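Local structure of capsid protein (Infectious hypodermal and hematopoietic necrosis virus, 3N7X) at residues Tyr72-His77 / Ala287-His292; Val118-Met123 / Leu149-Asp154. The protein builds the sixty-subunit icosahedral capsid of a shrimp brevidensovirus, folding into a parvovirus beta-barrel and binding calcium ions. All blocks are in the same frame, centred on the assembly; numbering follows the deposited sequence.

Both contacts bridge the two facing sheets of the jelly-roll barrel. Interaction 1 joins strand 70-74 and the turn after it to strand 281-296. Interaction 2 joins strand 111-131 to strand 149-153. Strands 281-296 and 111-131 are neighbours in one sheet, where Asp288 N lies 3.0 Å from Val119 O in a probable hydrogen bond. Strands 70-74 and 149-153 belong to the opposing sheet. The centres of the contacts are about 11 Å apart. A bound calcium ion lies about 9 Å from the side chain of Phe289, and one lies about 11 Å from that of Met120. Both contacts are therefore core packing, not calcium ligation.

Interaction 1. Residues Tyr72-His77 / Ala287-His292; sequences YCLPLH and ADFFLH
The ring of Phe289 meets two leucine side chains, Leu74 and Leu76. Leu74 brings CD1 to the ring edge, near the ring plane, with CD1 4.4 Å from Phe289 CZ. Leu76 brings CD2 to the neighbouring ring corner, also 4.4 Å from Phe289 CE1, at an oblique angle. The two methyls lie next to each other: Leu74 CD1 is 4.0 Å from Leu76 CD2.

The side-chain torsions explain this meeting. In Leu74, CG is anti to the backbone N (chi1 175°), and the CB bond already heads for the facing strand. Leu76 and Phe289 start differently. Their CB bonds do not point straight across, but their side chains still extend into the gap. With CG of Phe289 beside its backbone N and anti to the carbonyl carbon (chi1 -68°), the CZ end of the ring is carried to the leucines. The backbones stay well apart, with Leu76 CA 9.1 Å from Phe289 CA. Side chains alone span the space, and they do so lightly: the segments bury just 76 Å² against each other.

Pro75 is the centre of an inverse gamma turn, which has a weak bond from Leu76 N to Leu74 O (3.0 Å). The turn follows the end of strand 70-74 and lets both leucines meet the same ring.

Arg54 makes a cation-pi contact with the Phe289 ring, and Thr52 of the same strand, 45-59, also touches Phe289. On strand 111-131, Val118 packs on both Phe289 and Leu76. On the other sheet, Leu74 rests on Ile264 and Met266 of strand 264-268. The contact thus lies in the buried interior of the jelly roll, near the centre of the chain, between two antiparallel sheets.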
loop_
_atom_site.group_PDB
_atom_site.type_symbol
_atom_site.label_atom_id
_atom_site.label_comp_id
_atom_site.label_asym_id
_atom_site.label_seq_id
_atom_site.Cartn_x
_atom_site.Cartn_y
_atom_site.Cartn_z
ATOM N N TYR A 72 75.277 -54.287 -42.976
ATOM C CA TYR A 72 76.180 -53.478 -42.180
ATOM C C TYR A 72 75.548 -53.402 -40.809
ATOM O O TYR A 72 74.326 -53.323 -40.687
ATOM C CB TYR A 72 76.311 -52.065 -42.738
ATOM C CG TYR A 72 77.003 -51.982 -44.069
ATOM C CD1 TYR A 72 76.288 -52.118 -45.258
ATOM C CD2 TYR A 72 78.378 -51.755 -44.146
ATOM C CE1 TYR A 72 76.926 -52.025 -46.493
ATOM C CE2 TYR A 72 79.024 -51.659 -45.371
ATOM C CZ TYR A 72 78.296 -51.795 -46.542
ATOM O OH TYR A 72 78.936 -51.700 -47.759
ATOM N N CYS A 73 76.374 -53.433 -39.774
ATOM C CA CYS A 73 75.864 -53.358 -38.418
ATOM C C CYS A 73 76.386 -52.114 -37.715
ATOM O O CYS A 73 77.547 -51.743 -37.881
ATOM C CB CYS A 73 76.277 -54.607 -37.634
ATOM S SG CYS A 73 75.866 -54.550 -35.868
ATOM N N LEU A 74 75.520 -51.459 -36.950
ATOM C CA LEU A 74 75.920 -50.283 -36.187
ATOM C C LEU A 74 75.609 -50.584 -34.726
ATOM O O LEU A 74 74.470 -50.448 -34.279
ATOM C CB LEU A 74 75.157 -49.037 -36.642
ATOM C CG LEU A 74 75.439 -47.776 -35.808
ATOM C CD1 LEU A 74 76.936 -47.541 -35.681
ATOM C CD2 LEU A 74 74.772 -46.580 -36.456
ATOM N N PRO A 75 76.624 -51.017 -33.966
ATOM C CA PRO A 75 76.472 -51.351 -32.548
ATOM C C PRO A 75 76.458 -50.131 -31.628
ATOM O O PRO A 75 77.468 -49.797 -31.011
ATOM C CB PRO A 75 77.666 -52.261 -32.294
ATOM C CG PRO A 75 78.726 -51.618 -33.131
ATOM C CD PRO A 75 78.000 -51.280 -34.426
ATOM N N LEU A 76 75.302 -49.481 -31.535
ATOM C CA LEU A 76 75.145 -48.295 -30.699
ATOM C C LEU A 76 75.413 -48.545 -29.232
ATOM O O LEU A 76 75.648 -47.606 -28.481
ATOM C CB LEU A 76 73.734 -47.738 -30.817
ATOM C CG LEU A 76 73.289 -47.348 -32.214
ATOM C CD1 LEU A 76 71.943 -46.668 -32.128
ATOM C CD2 LEU A 76 74.321 -46.423 -32.827
ATOM N N HIS A 77 75.357 -49.806 -28.821
ATOM C CA HIS A 77 75.582 -50.153 -27.426
ATOM C C HIS A 77 77.060 -50.234 -27.045
ATOM O O HIS A 77 77.389 -50.402 -25.868
ATOM C CB HIS A 77 74.896 -51.483 -27.103
ATOM C CG HIS A 77 75.266 -52.589 -28.039
ATOM N ND1 HIS A 77 75.638 -53.843 -27.600
ATOM C CD2 HIS A 77 75.324 -52.632 -29.391
ATOM C CE1 HIS A 77 75.912 -54.609 -28.641
ATOM N NE2 HIS A 77 75.729 -53.897 -29.740
ATOM N N ALA A 287 76.600 -38.890 -39.520
ATOM C CA ALA A 287 76.094 -39.533 -38.321
ATOM C C ALA A 287 76.597 -38.804 -37.086
ATOM O O ALA A 287 77.802 -38.734 -36.846
ATOM C CB ALA A 287 76.530 -40.992 -38.290
ATOM N N ASP A 288 75.669 -38.255 -36.312
ATOM C CA ASP A 288 76.030 -37.533 -35.101
ATOM C C ASP A 288 75.806 -38.434 -33.891
ATOM O O ASP A 288 74.737 -39.031 -33.735
ATOM C CB ASP A 288 75.213 -36.240 -34.999
ATOM C CG ASP A 288 75.473 -35.287 -36.173
ATOM O OD1 ASP A 288 76.558 -35.382 -36.799
ATOM O OD2 ASP A 288 74.599 -34.435 -36.465
ATOM N N PHE A 289 76.832 -38.536 -33.049
ATOM C CA PHE A 289 76.809 -39.385 -31.862
ATOM C C PHE A 289 76.870 -38.606 -30.569
ATOM O O PHE A 289 77.470 -37.532 -30.508
ATOM C CB PHE A 289 78.014 -40.328 -31.856
ATOM C CG PHE A 289 77.991 -41.365 -32.935
ATOM C CD1 PHE A 289 77.715 -42.695 -32.628
ATOM C CD2 PHE A 289 78.279 -41.025 -34.255
ATOM C CE1 PHE A 289 77.728 -43.677 -33.624
ATOM C CE2 PHE A 289 78.294 -41.995 -35.257
ATOM C CZ PHE A 289 78.019 -43.325 -34.940
ATOM N N PHE A 290 76.279 -39.172 -29.522
ATOM C CA PHE A 290 76.319 -38.550 -28.209
ATOM C C PHE A 290 76.153 -39.619 -27.131
ATOM O O PHE A 290 75.495 -40.643 -27.345
ATOM C CB PHE A 290 75.209 -37.505 -28.048
ATOM C CG PHE A 290 73.856 -38.100 -27.802
ATOM C CD1 PHE A 290 73.059 -38.522 -28.868
ATOM C CD2 PHE A 290 73.405 -38.311 -26.500
ATOM C CE1 PHE A 290 71.833 -39.152 -28.641
ATOM C CE2 PHE A 290 72.181 -38.941 -26.259
ATOM C CZ PHE A 290 71.395 -39.363 -27.335
ATOM N N LEU A 291 76.759 -39.371 -25.976
ATOM C CA LEU A 291 76.656 -40.274 -24.844
ATOM C C LEU A 291 76.791 -39.465 -23.563
ATOM O O LEU A 291 77.667 -38.603 -23.447
ATOM C CB LEU A 291 77.737 -41.352 -24.905
ATOM C CG LEU A 291 77.717 -42.330 -23.721
ATOM C CD1 LEU A 291 78.228 -43.692 -24.162
ATOM C CD2 LEU A 291 78.556 -41.773 -22.571
ATOM N N HIS A 292 75.898 -39.734 -22.613
ATOM C CA HIS A 292 75.907 -39.050 -21.327
ATOM C C HIS A 292 76.474 -39.996 -20.284
ATOM O O HIS A 292 75.868 -41.017 -19.950
ATOM C CB HIS A 292 74.492 -38.610 -20.932
ATOM C CG HIS A 292 73.891 -37.606 -21.868
ATOM N ND1 HIS A 292 74.509 -36.411 -22.177
ATOM C CD2 HIS A 292 72.735 -37.625 -22.576
ATOM C CE1 HIS A 292 73.761 -35.738 -23.035
ATOM N NE2 HIS A 292 72.680 -36.452 -23.293
#

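Interaction 2. Residues Val118-Met123 / Leu149-Asp154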
loop_
_atom_site.group_PDB
_atom_site.type_symbol
_atom_site.label_atom_id
_atom_site.label_comp_id
_atom_site.label_asym_id
_atom_site.label_seq_id
_atom_site.Cartn_x
_atom_site.Cartn_y
_atom_site.Cartn_z
ATOM N N VAL A 118 72.523 -42.084 -31.864
ATOM C CA VAL A 118 72.978 -41.531 -33.125
ATOM C C VAL A 118 71.815 -41.011 -33.926
ATOM O O VAL A 118 70.666 -41.427 -33.739
ATOM C CB VAL A 118 73.647 -42.600 -34.000
ATOM C CG1 VAL A 118 74.335 -41.955 -35.195
ATOM C CG2 VAL A 118 74.629 -43.370 -33.181
ATOM N N VAL A 119 72.134 -40.099 -34.828
ATOM C CA VAL A 119 71.156 -39.541 -35.733
ATOM C C VAL A 119 71.856 -39.507 -37.074
ATOM O O VAL A 119 72.895 -38.864 -37.215
ATOM C CB VAL A 119 70.756 -38.099 -35.368
ATOM C CG1 VAL A 119 69.705 -37.601 -36.347
ATOM C CG2 VAL A 119 70.217 -38.048 -33.963
ATOM N N MET A 120 71.317 -40.223 -38.049
ATOM C CA MET A 120 71.909 -40.209 -39.376
ATOM C C MET A 120 71.042 -39.286 -40.209
ATOM O O MET A 120 69.813 -39.330 -40.113
ATOM C CB MET A 120 71.924 -41.608 -39.982
ATOM C CG MET A 120 72.797 -42.593 -39.224
ATOM S SD MET A 120 72.974 -44.170 -40.093
ATOM C CE MET A 120 71.308 -44.866 -39.932
ATOM N N HIS A 121 71.678 -38.438 -41.010
ATOM C CA HIS A 121 70.937 -37.506 -41.840
ATOM C C HIS A 121 71.745 -37.085 -43.055
ATOM O O HIS A 121 72.852 -37.573 -43.278
ATOM C CB HIS A 121 70.559 -36.259 -41.028
ATOM C CG HIS A 121 71.737 -35.470 -40.534
ATOM N ND1 HIS A 121 72.367 -35.736 -39.336
ATOM C CD2 HIS A 121 72.399 -34.419 -41.079
ATOM C CE1 HIS A 121 73.365 -34.882 -39.163
ATOM N NE2 HIS A 121 73.405 -34.074 -40.207
ATOM N N SER A 122 71.167 -36.182 -43.843
ATOM C CA SER A 122 71.825 -35.637 -45.020
ATOM C C SER A 122 72.343 -36.677 -46.006
ATOM O O SER A 122 73.453 -36.551 -46.523
ATOM C CB SER A 122 72.985 -34.747 -44.576
ATOM O OG SER A 122 72.517 -33.702 -43.748
ATOM N N MET A 123 71.541 -37.698 -46.278
ATOM C CA MET A 123 71.963 -38.730 -47.209
ATOM C C MET A 123 72.245 -38.197 -48.612
ATOM O O MET A 123 71.524 -37.338 -49.120
ATOM C CB MET A 123 70.906 -39.819 -47.320
ATOM C CG MET A 123 71.246 -40.848 -48.375
ATOM S SD MET A 123 69.955 -42.064 -48.573
ATOM C CE MET A 123 70.082 -42.925 -46.988
ATOM N N LEU A 149 68.182 -46.370 -48.552
ATOM C CA LEU A 149 68.849 -47.311 -47.667
ATOM C C LEU A 149 67.808 -48.110 -46.884
ATOM O O LEU A 149 66.753 -47.578 -46.533
ATOM C CB LEU A 149 69.735 -46.537 -46.690
ATOM C CG LEU A 149 70.584 -47.303 -45.672
ATOM C CD1 LEU A 149 71.720 -48.025 -46.384
ATOM C CD2 LEU A 149 71.147 -46.329 -44.646
ATOM N N GLU A 150 68.099 -49.382 -46.622
ATOM C CA GLU A 150 67.190 -50.231 -45.854
ATOM C C GLU A 150 67.783 -50.435 -44.461
ATOM O O GLU A 150 68.979 -50.695 -44.322
ATOM C CB GLU A 150 66.997 -51.590 -46.538
ATOM C CG GLU A 150 66.502 -51.499 -47.974
ATOM C CD GLU A 150 66.230 -52.862 -48.609
ATOM O OE1 GLU A 150 66.958 -53.832 -48.299
ATOM O OE2 GLU A 150 65.296 -52.954 -49.437
ATOM N N ILE A 151 66.948 -50.301 -43.433
ATOM C CA ILE A 151 67.385 -50.464 -42.050
ATOM C C ILE A 151 66.546 -51.548 -41.380
ATOM O O ILE A 151 65.313 -51.490 -41.398
ATOM C CB ILE A 151 67.246 -49.132 -41.285
ATOM C CG1 ILE A 151 68.081 -48.061 -41.989
ATOM C CG2 ILE A 151 67.694 -49.299 -39.839
ATOM C CD1 ILE A 151 67.878 -46.670 -41.454
ATOM N N PHE A 152 67.221 -52.527 -40.785
ATOM C CA PHE A 152 66.556 -53.657 -40.140
ATOM C C PHE A 152 66.898 -53.836 -38.659
ATOM O O PHE A 152 67.928 -53.363 -38.178
ATOM C CB PHE A 152 66.942 -54.958 -40.851
ATOM C CG PHE A 152 66.674 -54.963 -42.330
ATOM C CD1 PHE A 152 65.412 -55.282 -42.826
ATOM C CD2 PHE A 152 67.694 -54.679 -43.234
ATOM C CE1 PHE A 152 65.168 -55.322 -44.203
ATOM C CE2 PHE A 152 67.463 -54.716 -44.611
ATOM C CZ PHE A 152 66.199 -55.039 -45.096
ATOM N N LYS A 153 66.015 -54.544 -37.959
ATOM C CA LYS A 153 66.175 -54.895 -36.548
ATOM C C LYS A 153 65.574 -56.294 -36.443
ATOM O O LYS A 153 64.519 -56.568 -37.026
ATOM C CB LYS A 153 65.402 -53.951 -35.624
ATOM C CG LYS A 153 65.964 -52.541 -35.493
ATOM C CD LYS A 153 65.082 -51.718 -34.551
ATOM C CE LYS A 153 65.528 -50.266 -34.444
ATOM N NZ LYS A 153 64.721 -49.504 -33.445
ATOM N N ASP A 154 66.246 -57.180 -35.719
ATOM C CA ASP A 154 65.766 -58.546 -35.559
ATOM C C ASP A 154 64.795 -58.611 -34.387
ATOM O O ASP A 154 65.152 -59.039 -33.292
ATOM C CB ASP A 154 66.958 -59.485 -35.335
ATOM C CG ASP A 154 66.537 -60.912 -35.024
ATOM O OD1 ASP A 154 65.418 -61.315 -35.421
ATOM O OD2 ASP A 154 67.338 -61.638 -34.392
#
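Met123 and Leu149 make the close part of this contact. Met123 CE comes to 3.6 Å from Leu149 CB, and the two side chains cross obliquely. In Met123, CG is anti to the backbone N (chi1 175°) and the chain runs extended to SD. It then bends at chi3 (-68°), which sets the terminal methyl beside the base of Leu149. Here the backbones are also nearest, with Met123 CA 9.1 Å from Leu149 CA.

The second pair is looser. Met120 and Ile151 reach for each other tip to tip, and Met120 CE lies 4.2 Å from Ile151 CD1. All four side chains are buried. Met268 of strand 264-268 touches Leu149, and Val285 of strand 281-296 touches Met123.

The side chains of Glu150, Ser122 and Lys153 do not reach the other segment, and Lys153, near the end of segment 149-154, is partly exposed. Glu150, between Leu149 and Ile151, forms a salt bridge with Arg267 and a hydrogen bond to Tyr55 of a neighbouring subunit, while Ser122 hydrogen-bonds to His35 and Gln202 of two other subunits.

The chemistry across the gap is wholly apolar: two thioether side chains meet two branched aliphatic ones. Cohesion between the sheets here comes from dispersion and the exclusion of water, while Ser122 and Glu150 on the same segments make hydrogen bonds to other subunits.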